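Local coordinates for Orf11 (Staphylococcus phage P68, PDB 6O43), which is a potential phage lysin, a helical protein that probably breaks down the cell wall of its staphylococcal host, at residues 47-52 with 87-92; 62-67 with 78-83. All blocks are in the same frame, centred on the assembly; numbering follows the deposited sequence.

Contact 1. Residues 47-52 with 87-92; sequences IRQVLK and GDYLTD. With I3C (5-amino-2,4,6-triiodobenzene-1,3-dicarboxylic acid), chain B.
Tyr89 reaches across to helix 44-57 and meets Val50 and Gln49 in turn. Its CG sits between the backbone N and the carbonyl carbon (chi1 74°), which carries the ring over to the other helix. Tyr89 CB lies 3.7 Å from N13 of the bound triiodo compound I3C. Next along the ring, Tyr89 CD1 packs on Val50 CG2 at 3.7 Å. CE1 touches the same methyl, which comes in at the ring edge, near its plane. At the tip, Tyr89 OH donates to Gln49 OE1 in a short 2.5 Å hydrogen bond. The hydroxyl lies in the carbonyl plane, with a C=O...O angle of 149°. The amide plane is turned 65° from the ring.

The contact joins two helices of this strand-free fold at the very start of the second. Asp88 is the N-cap of helix 89-104. Asp88 OD1 accepts from Thr91 N at 2.8 Å, an almost straight bond that comes from above the carboxylate plane. Asp88 OD2 takes the Thr91 OG1 hydroxyl on its syn side at 2.5 Å. Gly87, Asp88 and Tyr89 also line the I3C pocket, completed by Trp39 and Arg86. Iodine I3 of the ligand I3C lies 3.6 Å from Gly87 O.

Gln49 has CG opposite its backbone nitrogen and runs out extended, crossing Leu90 at about a right angle. Gln49 NE2 packs against Leu90 CD2 at 3.4 Å, while Leu90 also touches Ala53 one turn further along helix 44-57.

Contact 2. Residues 62-67 with 78-83; sequences TLFAVY and GWLNHT
Trp79 N, the backbone nitrogen of the residue whose indole packs on Phe64, makes a hydrogen bond to Asp92 OD2, and the indole has its own polar partner, since Trp79 NE1 donates to Tyr89 O; both bonds go to the start of helix 89-104.

The Phe64 ring carries most of the contact from the helix side. With CG anti to the backbone N (chi1 -166°), it extends from helix 61-71 toward the loop. At its tip, Phe64 CZ comes to 3.5 Å from Trp79 CG and touches Trp79 CB as well. Phe64 CE2 lies 3.6 Å from Trp79 CE3. The pair is oblique, with planes at 45° and 5.2 Å between the centroid of the Phe64 ring and that of the five-membered Trp79 ring. Leu80 covers one Phe64 face. Leu80 CD2 stands 4.1 Å from the centroid of the Phe64 ring and 15° off the normal, a CH-pi contact. The same methyl, Leu80 CD2, lies 3.4 Å from Phe64 O and 4.1 Å from Tyr67 CB, so one methyl touches both the ring and the helix backbone.

The loop presents Trp79 and Leu80 through a type II beta turn over 78-81, closed by Asn81 N to Gly78 O at 3.0 Å. Leu80 takes the left-handed backbone conformation at its third position. Leu80 N is bound by Glu68 OE1.

No hydrogen bond crosses between 62-67 and 78-83. With the four touching residues buried, the join depends on shape fit and the exclusion of water, while hydrogen bonds to Glu68, Tyr89 and Asp92 hold the loop in position.

After three earlier helices the chain reaches helix 44-57, which supplies 47-52 to contact 1. Helix 61-71 follows and brings 62-67 to contact 2. The loop after it turns back at 78-83 and closes contact 2 within a short span. Then residues 87-92, at the start of helix 89-104, return to helix 44-57 and close contact 1. The smaller loop thus lies wholly within the larger one, and the two do not cross. Their centres are 11 Å apart. Val50 and Phe64 touch between the first two helices, and hydrogen bonds from the loop to helix 89-104 also connect the contacts, so three consecutive helices and one loop are tied together.

Contact 1. Residues 47-52 with 87-92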
ATOM      1  N   ILE A  47       2.680  19.912  -1.623  1.00 43.40           N
ATOM      2  CA  ILE A  47       2.547  18.552  -2.142  1.00 45.74           C
ATOM      3  C   ILE A  47       3.881  18.067  -2.697  1.00 46.01           C
ATOM      4  O   ILE A  47       4.330  16.954  -2.402  1.00 50.14           O
ATOM      5  CB  ILE A  47       1.433  18.490  -3.202  1.00 45.47           C
ATOM      6  CG1 ILE A  47       0.074  18.807  -2.574  1.00 44.10           C
ATOM      7  CG2 ILE A  47       1.412  17.131  -3.875  1.00 42.61           C
ATOM      8  CD1 ILE A  47      -1.062  18.884  -3.581  1.00 47.15           C
ATOM      9  N   ARG A  48       4.542  18.906  -3.501  1.00 43.41           N
ATOM     10  CA  ARG A  48       5.866  18.561  -4.010  1.00 46.55           C
ATOM     11  C   ARG A  48       6.857  18.334  -2.882  1.00 43.65           C
ATOM     12  O   ARG A  48       7.674  17.412  -2.940  1.00 48.87           O
ATOM     13  CB  ARG A  48       6.389  19.663  -4.926  1.00 47.18           C
ATOM     14  CG  ARG A  48       5.729  19.701  -6.263  1.00 58.46           C
ATOM     15  CD  ARG A  48       6.159  20.929  -7.052  1.00 64.99           C
ATOM     16  NE  ARG A  48       5.273  21.116  -8.189  1.00 61.40           N
ATOM     17  CZ  ARG A  48       5.332  20.389  -9.298  1.00 61.59           C
ATOM     18  NH1 ARG A  48       6.249  19.437  -9.418  1.00 61.83           N
ATOM     19  NH2 ARG A  48       4.474  20.614 -10.280  1.00 67.46           N
ATOM     20  N   GLN A  49       6.830  19.201  -1.871  1.00 46.07           N
ATOM     21  CA  GLN A  49       7.701  19.032  -0.716  1.00 51.91           C
ATOM     22  C   GLN A  49       7.522  17.649  -0.099  1.00 46.70           C
ATOM     23  O   GLN A  49       8.500  16.961   0.216  1.00 44.21           O
ATOM     24  CB  GLN A  49       7.404  20.130   0.305  1.00 52.46           C
ATOM     25  CG  GLN A  49       8.367  20.196   1.467  1.00 59.96           C
ATOM     26  CD  GLN A  49       7.849  21.074   2.586  1.00 65.82           C
ATOM     27  OE1 GLN A  49       6.641  21.278   2.720  1.00 66.12           O
ATOM     28  NE2 GLN A  49       8.759  21.605   3.394  1.00 67.95           N
ATOM     29  N   VAL A  50       6.270  17.217   0.056  1.00 44.14           N
ATOM     30  CA  VAL A  50       5.988  15.916   0.657  1.00 44.11           C
ATOM     31  C   VAL A  50       6.489  14.792  -0.240  1.00 44.98           C
ATOM     32  O   VAL A  50       7.215  13.896   0.207  1.00 45.06           O
ATOM     33  CB  VAL A  50       4.482  15.781   0.942  1.00 43.24           C
ATOM     34  CG1 VAL A  50       4.130  14.334   1.243  1.00 39.74           C
ATOM     35  CG2 VAL A  50       4.082  16.694   2.091  1.00 38.95           C
ATOM     36  N   LEU A  51       6.116  14.822  -1.519  1.00 44.37           N
ATOM     37  CA  LEU A  51       6.499  13.745  -2.426  1.00 47.23           C
ATOM     38  C   LEU A  51       8.014  13.645  -2.562  1.00 41.42           C
ATOM     39  O   LEU A  51       8.577  12.546  -2.534  1.00 47.00           O
ATOM     40  CB  LEU A  51       5.841  13.955  -3.788  1.00 44.89           C
ATOM     41  CG  LEU A  51       4.314  13.891  -3.728  1.00 42.89           C
ATOM     42  CD1 LEU A  51       3.701  14.078  -5.108  1.00 47.08           C
ATOM     43  CD2 LEU A  51       3.876  12.569  -3.105  1.00 38.75           C
ATOM     44  N   LYS A  52       8.693  14.783  -2.723  1.00 44.94           N
ATOM     45  CA  LYS A  52      10.153  14.764  -2.769  1.00 47.50           C
ATOM     46  C   LYS A  52      10.737  14.147  -1.502  1.00 44.19           C
ATOM     47  O   LYS A  52      11.720  13.399  -1.561  1.00 47.83           O
ATOM     48  CB  LYS A  52      10.692  16.181  -2.966  1.00 47.83           C
ATOM     49  CG  LYS A  52      10.443  16.779  -4.342  1.00 50.55           C
ATOM     50  CD  LYS A  52      11.090  18.153  -4.450  1.00 60.72           C
ATOM     51  CE  LYS A  52      12.531  18.114  -3.956  1.00 66.96           C
ATOM     52  NZ  LYS A  52      13.245  19.407  -4.181  1.00 74.43           N
ATOM     53  N   GLY A  87       3.390  15.443  14.651  1.00 55.52           N
ATOM     54  CA  GLY A  87       2.995  16.798  15.001  1.00 63.23           C
ATOM     55  C   GLY A  87       2.800  17.747  13.837  1.00 55.21           C
ATOM     56  O   GLY A  87       2.125  18.769  13.997  1.00 61.63           O
ATOM     57  N   ASP A  88       3.383  17.449  12.678  1.00 52.97           N
ATOM     58  CA  ASP A  88       3.224  18.305  11.509  1.00 54.54           C
ATOM     59  C   ASP A  88       3.295  17.440  10.259  1.00 52.55           C
ATOM     60  O   ASP A  88       3.780  16.306  10.293  1.00 47.88           O
ATOM     61  CB  ASP A  88       4.276  19.424  11.476  1.00 54.85           C
ATOM     62  CG  ASP A  88       5.680  18.902  11.237  1.00 63.09           C
ATOM     63  OD1 ASP A  88       6.058  18.736  10.057  1.00 57.36           O
ATOM     64  OD2 ASP A  88       6.404  18.654  12.227  1.00 65.34           O
ATOM     65  N   TYR A  89       2.800  17.988   9.146  1.00 44.81           N
ATOM     66  CA  TYR A  89       2.614  17.165   7.955  1.00 48.53           C
ATOM     67  C   TYR A  89       3.938  16.663   7.390  1.00 53.21           C
ATOM     68  O   TYR A  89       3.998  15.537   6.881  1.00 45.42           O
ATOM     69  CB  TYR A  89       1.830  17.935   6.887  1.00 46.52           C
ATOM     70  CG  TYR A  89       2.605  19.026   6.176  1.00 52.02           C
ATOM     71  CD1 TYR A  89       3.436  18.730   5.099  1.00 53.24           C
ATOM     72  CD2 TYR A  89       2.486  20.351   6.563  1.00 50.21           C
ATOM     73  CE1 TYR A  89       4.141  19.723   4.443  1.00 50.96           C
ATOM     74  CE2 TYR A  89       3.185  21.349   5.912  1.00 66.37           C
ATOM     75  CZ  TYR A  89       4.010  21.030   4.851  1.00 60.13           C
ATOM     76  OH  TYR A  89       4.707  22.024   4.199  1.00 67.01           O
ATOM     77  N   LEU A  90       5.001  17.467   7.460  1.00 46.12           N
ATOM     78  CA  LEU A  90       6.277  17.031   6.905  1.00 49.99           C
ATOM     79  C   LEU A  90       6.942  15.995   7.802  1.00 44.38           C
ATOM     80  O   LEU A  90       7.422  14.964   7.320  1.00 44.23           O
ATOM     81  CB  LEU A  90       7.208  18.225   6.686  1.00 45.28           C
ATOM     82  CG  LEU A  90       8.478  17.897   5.898  1.00 53.77           C
ATOM     83  CD1 LEU A  90       8.116  17.262   4.562  1.00 54.10           C
ATOM     84  CD2 LEU A  90       9.332  19.141   5.689  1.00 52.38           C
ATOM     85  N   THR A  91       6.987  16.258   9.109  1.00 54.90           N
ATOM     86  CA  THR A  91       7.475  15.255  10.050  1.00 52.66           C
ATOM     87  C   THR A  91       6.708  13.945   9.908  1.00 48.03           C
ATOM     88  O   THR A  91       7.287  12.858  10.027  1.00 46.28           O
ATOM     89  CB  THR A  91       7.363  15.781  11.483  1.00 56.45           C
ATOM     90  OG1 THR A  91       8.194  16.941  11.639  1.00 57.66           O
ATOM     91  CG2 THR A  91       7.785  14.707  12.480  1.00 58.87           C
ATOM     92  N   ASP A  92       5.402  14.028   9.647  1.00 44.31           N
ATOM     93  CA  ASP A  92       4.599  12.815   9.546  1.00 46.38           C
ATOM     94  C   ASP A  92       4.917  12.043   8.270  1.00 44.53           C
ATOM     95  O   ASP A  92       5.008  10.810   8.292  1.00 46.95           O
ATOM     96  CB  ASP A  92       3.110  13.162   9.607  1.00 43.28           C
ATOM     97  CG  ASP A  92       2.241  11.943   9.852  1.00 45.70           C
ATOM     98  OD1 ASP A  92       2.160  11.498  11.017  1.00 49.49           O
ATOM     99  OD2 ASP A  92       1.647  11.418   8.889  1.00 44.81           O
TER
HETATM  100  I3  I3C B 301      -0.292  16.897  12.055  0.52 83.77           I
HETATM  101  I2  I3C B 301      -2.364  21.264   8.463  0.52 90.77           I
HETATM  102  I1  I3C B 301      -4.262  20.943  14.218  0.52 88.53           I
HETATM  103  O8  I3C B 301      -1.563  18.889  15.123  0.52 91.49           O
HETATM  104  O9  I3C B 301      -2.975  17.389  14.407  0.52 91.67           O
HETATM  105  C10 I3C B 301      -3.979  22.054  11.127  0.52 92.54           C
HETATM  106  N13 I3C B 301      -0.727  18.683   9.479  0.52 88.12           N
HETATM  107  C1  I3C B 301      -2.296  19.091  12.829  0.52 92.07           C
HETATM  108  C6  I3C B 301      -1.521  18.595  11.792  0.52 89.81           C
HETATM  109  C5  I3C B 301      -1.541  19.210  10.556  0.52 89.27           C
HETATM  110  C4  I3C B 301      -2.335  20.323  10.350  0.52 92.54           C
HETATM  111  C3  I3C B 301      -3.110  20.824  11.379  0.52 93.50           C
HETATM  112  C2  I3C B 301      -3.093  20.207  12.622  0.52 91.38           C
HETATM  113  C7  I3C B 301      -2.277  18.415  14.199  0.52 92.82           C
HETATM  114  O11 I3C B 301      -5.170  21.913  10.741  0.52 90.28           O
HETATM  115  O12 I3C B 301      -3.504  23.207  11.299  0.52 91.92           O

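Contact 2. Residues 62-67 with 78-83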
ATOM      1  N   THR A  62       4.718   7.749  -6.316  1.00 49.64           N
ATOM      2  CA  THR A  62       3.509   7.166  -6.888  1.00 48.40           C
ATOM      3  C   THR A  62       2.772   6.311  -5.861  1.00 42.29           C
ATOM      4  O   THR A  62       1.553   6.433  -5.693  1.00 43.49           O
ATOM      5  CB  THR A  62       3.863   6.340  -8.126  1.00 50.29           C
ATOM      6  OG1 THR A  62       4.589   7.155  -9.060  1.00 59.80           O
ATOM      7  CG2 THR A  62       2.602   5.808  -8.788  1.00 47.92           C
ATOM      8  N   LEU A  63       3.498   5.435  -5.162  1.00 41.17           N
ATOM      9  CA  LEU A  63       2.864   4.592  -4.149  1.00 42.55           C
ATOM     10  C   LEU A  63       2.254   5.440  -3.039  1.00 40.69           C
ATOM     11  O   LEU A  63       1.096   5.245  -2.654  1.00 38.22           O
ATOM     12  CB  LEU A  63       3.872   3.601  -3.568  1.00 41.66           C
ATOM     13  CG  LEU A  63       3.359   2.795  -2.367  1.00 45.63           C
ATOM     14  CD1 LEU A  63       2.202   1.892  -2.783  1.00 40.62           C
ATOM     15  CD2 LEU A  63       4.486   1.989  -1.730  1.00 44.37           C
ATOM     16  N   PHE A  64       3.027   6.394  -2.520  1.00 42.77           N
ATOM     17  CA  PHE A  64       2.542   7.271  -1.459  1.00 36.40           C
ATOM     18  C   PHE A  64       1.244   7.958  -1.872  1.00 45.66           C
ATOM     19  O   PHE A  64       0.241   7.911  -1.150  1.00 43.74           O
ATOM     20  CB  PHE A  64       3.630   8.295  -1.124  1.00 44.20           C
ATOM     21  CG  PHE A  64       3.410   9.036   0.164  1.00 42.90           C
ATOM     22  CD1 PHE A  64       3.829   8.486   1.368  1.00 38.35           C
ATOM     23  CD2 PHE A  64       2.820  10.294   0.168  1.00 41.18           C
ATOM     24  CE1 PHE A  64       3.641   9.157   2.558  1.00 40.53           C
ATOM     25  CE2 PHE A  64       2.630  10.979   1.357  1.00 46.22           C
ATOM     26  CZ  PHE A  64       3.043  10.406   2.558  1.00 42.32           C
ATOM     27  N   ALA A  65       1.243   8.582  -3.053  1.00 44.63           N
ATOM     28  CA  ALA A  65       0.066   9.311  -3.516  1.00 42.79           C
ATOM     29  C   ALA A  65      -1.115   8.375  -3.749  1.00 44.31           C
ATOM     30  O   ALA A  65      -2.249   8.680  -3.361  1.00 39.27           O
ATOM     31  CB  ALA A  65       0.396  10.079  -4.797  1.00 38.68           C
ATOM     32  N   VAL A  66      -0.872   7.236  -4.403  1.00 43.16           N
ATOM     33  CA  VAL A  66      -1.962   6.315  -4.717  1.00 48.45           C
ATOM     34  C   VAL A  66      -2.595   5.768  -3.441  1.00 45.59           C
ATOM     35  O   VAL A  66      -3.819   5.603  -3.362  1.00 48.11           O
ATOM     36  CB  VAL A  66      -1.460   5.183  -5.631  1.00 56.74           C
ATOM     37  CG1 VAL A  66      -2.328   3.948  -5.467  1.00 60.82           C
ATOM     38  CG2 VAL A  66      -1.456   5.643  -7.080  1.00 60.54           C
ATOM     39  N   TYR A  67      -1.780   5.476  -2.426  1.00 40.51           N
ATOM     40  CA  TYR A  67      -2.338   4.978  -1.171  1.00 44.13           C
ATOM     41  C   TYR A  67      -3.062   6.080  -0.408  1.00 47.09           C
ATOM     42  O   TYR A  67      -4.123   5.840   0.181  1.00 53.80           O
ATOM     43  CB  TYR A  67      -1.242   4.351  -0.311  1.00 39.96           C
ATOM     44  CG  TYR A  67      -1.165   2.851  -0.455  1.00 41.36           C
ATOM     45  CD1 TYR A  67      -1.651   2.221  -1.594  1.00 42.84           C
ATOM     46  CD2 TYR A  67      -0.634   2.060   0.556  1.00 50.57           C
ATOM     47  CE1 TYR A  67      -1.593   0.848  -1.731  1.00 50.46           C
ATOM     48  CE2 TYR A  67      -0.576   0.683   0.431  1.00 58.81           C
ATOM     49  CZ  TYR A  67      -1.057   0.080  -0.715  1.00 55.57           C
ATOM     50  OH  TYR A  67      -1.001  -1.291  -0.850  1.00 48.21           O
ATOM     51  N   GLY A  78      -2.094   9.692  10.623  1.00 43.67           N
ATOM     52  CA  GLY A  78      -1.235  10.404   9.702  1.00 40.95           C
ATOM     53  C   GLY A  78      -1.371   9.888   8.284  1.00 37.86           C
ATOM     54  O   GLY A  78      -2.349   9.230   7.920  1.00 38.78           O
ATOM     55  N   TRP A  79      -0.357  10.190   7.475  1.00 35.23           N
ATOM     56  CA  TRP A  79      -0.381   9.818   6.065  1.00 38.20           C
ATOM     57  C   TRP A  79      -0.642   8.326   5.890  1.00 39.69           C
ATOM     58  O   TRP A  79      -0.134   7.493   6.647  1.00 40.08           O
ATOM     59  CB  TRP A  79       0.943  10.202   5.393  1.00 35.56           C
ATOM     60  CG  TRP A  79       1.163  11.689   5.247  1.00 39.58           C
ATOM     61  CD1 TRP A  79       1.908  12.490   6.064  1.00 38.20           C
ATOM     62  CD2 TRP A  79       0.646  12.542   4.213  1.00 39.04           C
ATOM     63  NE1 TRP A  79       1.881  13.786   5.610  1.00 43.01           N
ATOM     64  CE2 TRP A  79       1.113  13.846   4.478  1.00 33.51           C
ATOM     65  CE3 TRP A  79      -0.166  12.331   3.094  1.00 34.66           C
ATOM     66  CZ2 TRP A  79       0.795  14.933   3.665  1.00 33.81           C
ATOM     67  CZ3 TRP A  79      -0.483  13.409   2.290  1.00 36.81           C
ATOM     68  CH2 TRP A  79      -0.002  14.697   2.580  1.00 42.82           C
ATOM     69  N   LEU A  80      -1.442   7.995   4.877  1.00 42.98           N
ATOM     70  CA  LEU A  80      -1.778   6.624   4.497  1.00 40.19           C
ATOM     71  C   LEU A  80      -2.627   5.911   5.541  1.00 44.28           C
ATOM     72  O   LEU A  80      -2.864   4.703   5.415  1.00 46.35           O
ATOM     73  CB  LEU A  80      -0.520   5.793   4.210  1.00 37.62           C
ATOM     74  CG  LEU A  80       0.629   6.505   3.476  1.00 36.05           C
ATOM     75  CD1 LEU A  80       1.743   5.519   3.155  1.00 43.20           C
ATOM     76  CD2 LEU A  80       0.146   7.214   2.215  1.00 39.31           C
ATOM     77  N   ASN A  81      -3.113   6.623   6.559  1.00 45.94           N
ATOM     78  CA  ASN A  81      -3.846   6.015   7.668  1.00 47.32           C
ATOM     79  C   ASN A  81      -3.005   4.961   8.379  1.00 52.30           C
ATOM     80  O   ASN A  81      -3.527   3.968   8.894  1.00 46.46           O
ATOM     81  CB  ASN A  81      -5.177   5.417   7.199  1.00 46.75           C
ATOM     82  CG  ASN A  81      -6.219   6.480   6.902  1.00 45.94           C
ATOM     83  OD1 ASN A  81      -6.159   7.583   7.437  1.00 46.13           O
ATOM     84  ND2 ASN A  81      -7.181   6.147   6.051  1.00 50.77           N
ATOM     85  N   HIS A  82      -1.692   5.188   8.427  1.00 51.20           N
ATOM     86  CA  HIS A  82      -0.769   4.177   8.932  1.00 54.32           C
ATOM     87  C   HIS A  82      -0.839   4.050  10.450  1.00 51.41           C
ATOM     88  O   HIS A  82      -0.939   2.938  10.982  1.00 50.09           O
ATOM     89  CB  HIS A  82       0.656   4.512   8.488  1.00 50.22           C
ATOM     90  CG  HIS A  82       1.578   3.336   8.496  1.00 55.52           C
ATOM     91  ND1 HIS A  82       1.840   2.590   7.367  1.00 57.12           N
ATOM     92  CD2 HIS A  82       2.293   2.768   9.497  1.00 60.75           C
ATOM     93  CE1 HIS A  82       2.681   1.618   7.670  1.00 63.25           C
ATOM     94  NE2 HIS A  82       2.972   1.703   8.956  1.00 62.72           N
ATOM     95  N   THR A  83      -0.781   5.170  11.163  1.00 49.24           N
ATOM     96  CA  THR A  83      -0.806   5.149  12.623  1.00 56.26           C
ATOM     97  C   THR A  83      -1.172   6.545  13.111  1.00 52.46           C
ATOM     98  O   THR A  83      -1.644   7.384  12.337  1.00 46.55           O
ATOM     99  CB  THR A  83       0.542   4.685  13.190  1.00 54.20           C
ATOM    100  OG1 THR A  83       0.419   4.478  14.603  1.00 57.27           O
ATOM    101  CG2 THR A  83       1.616   5.736  12.934  1.00 52.18           C
TER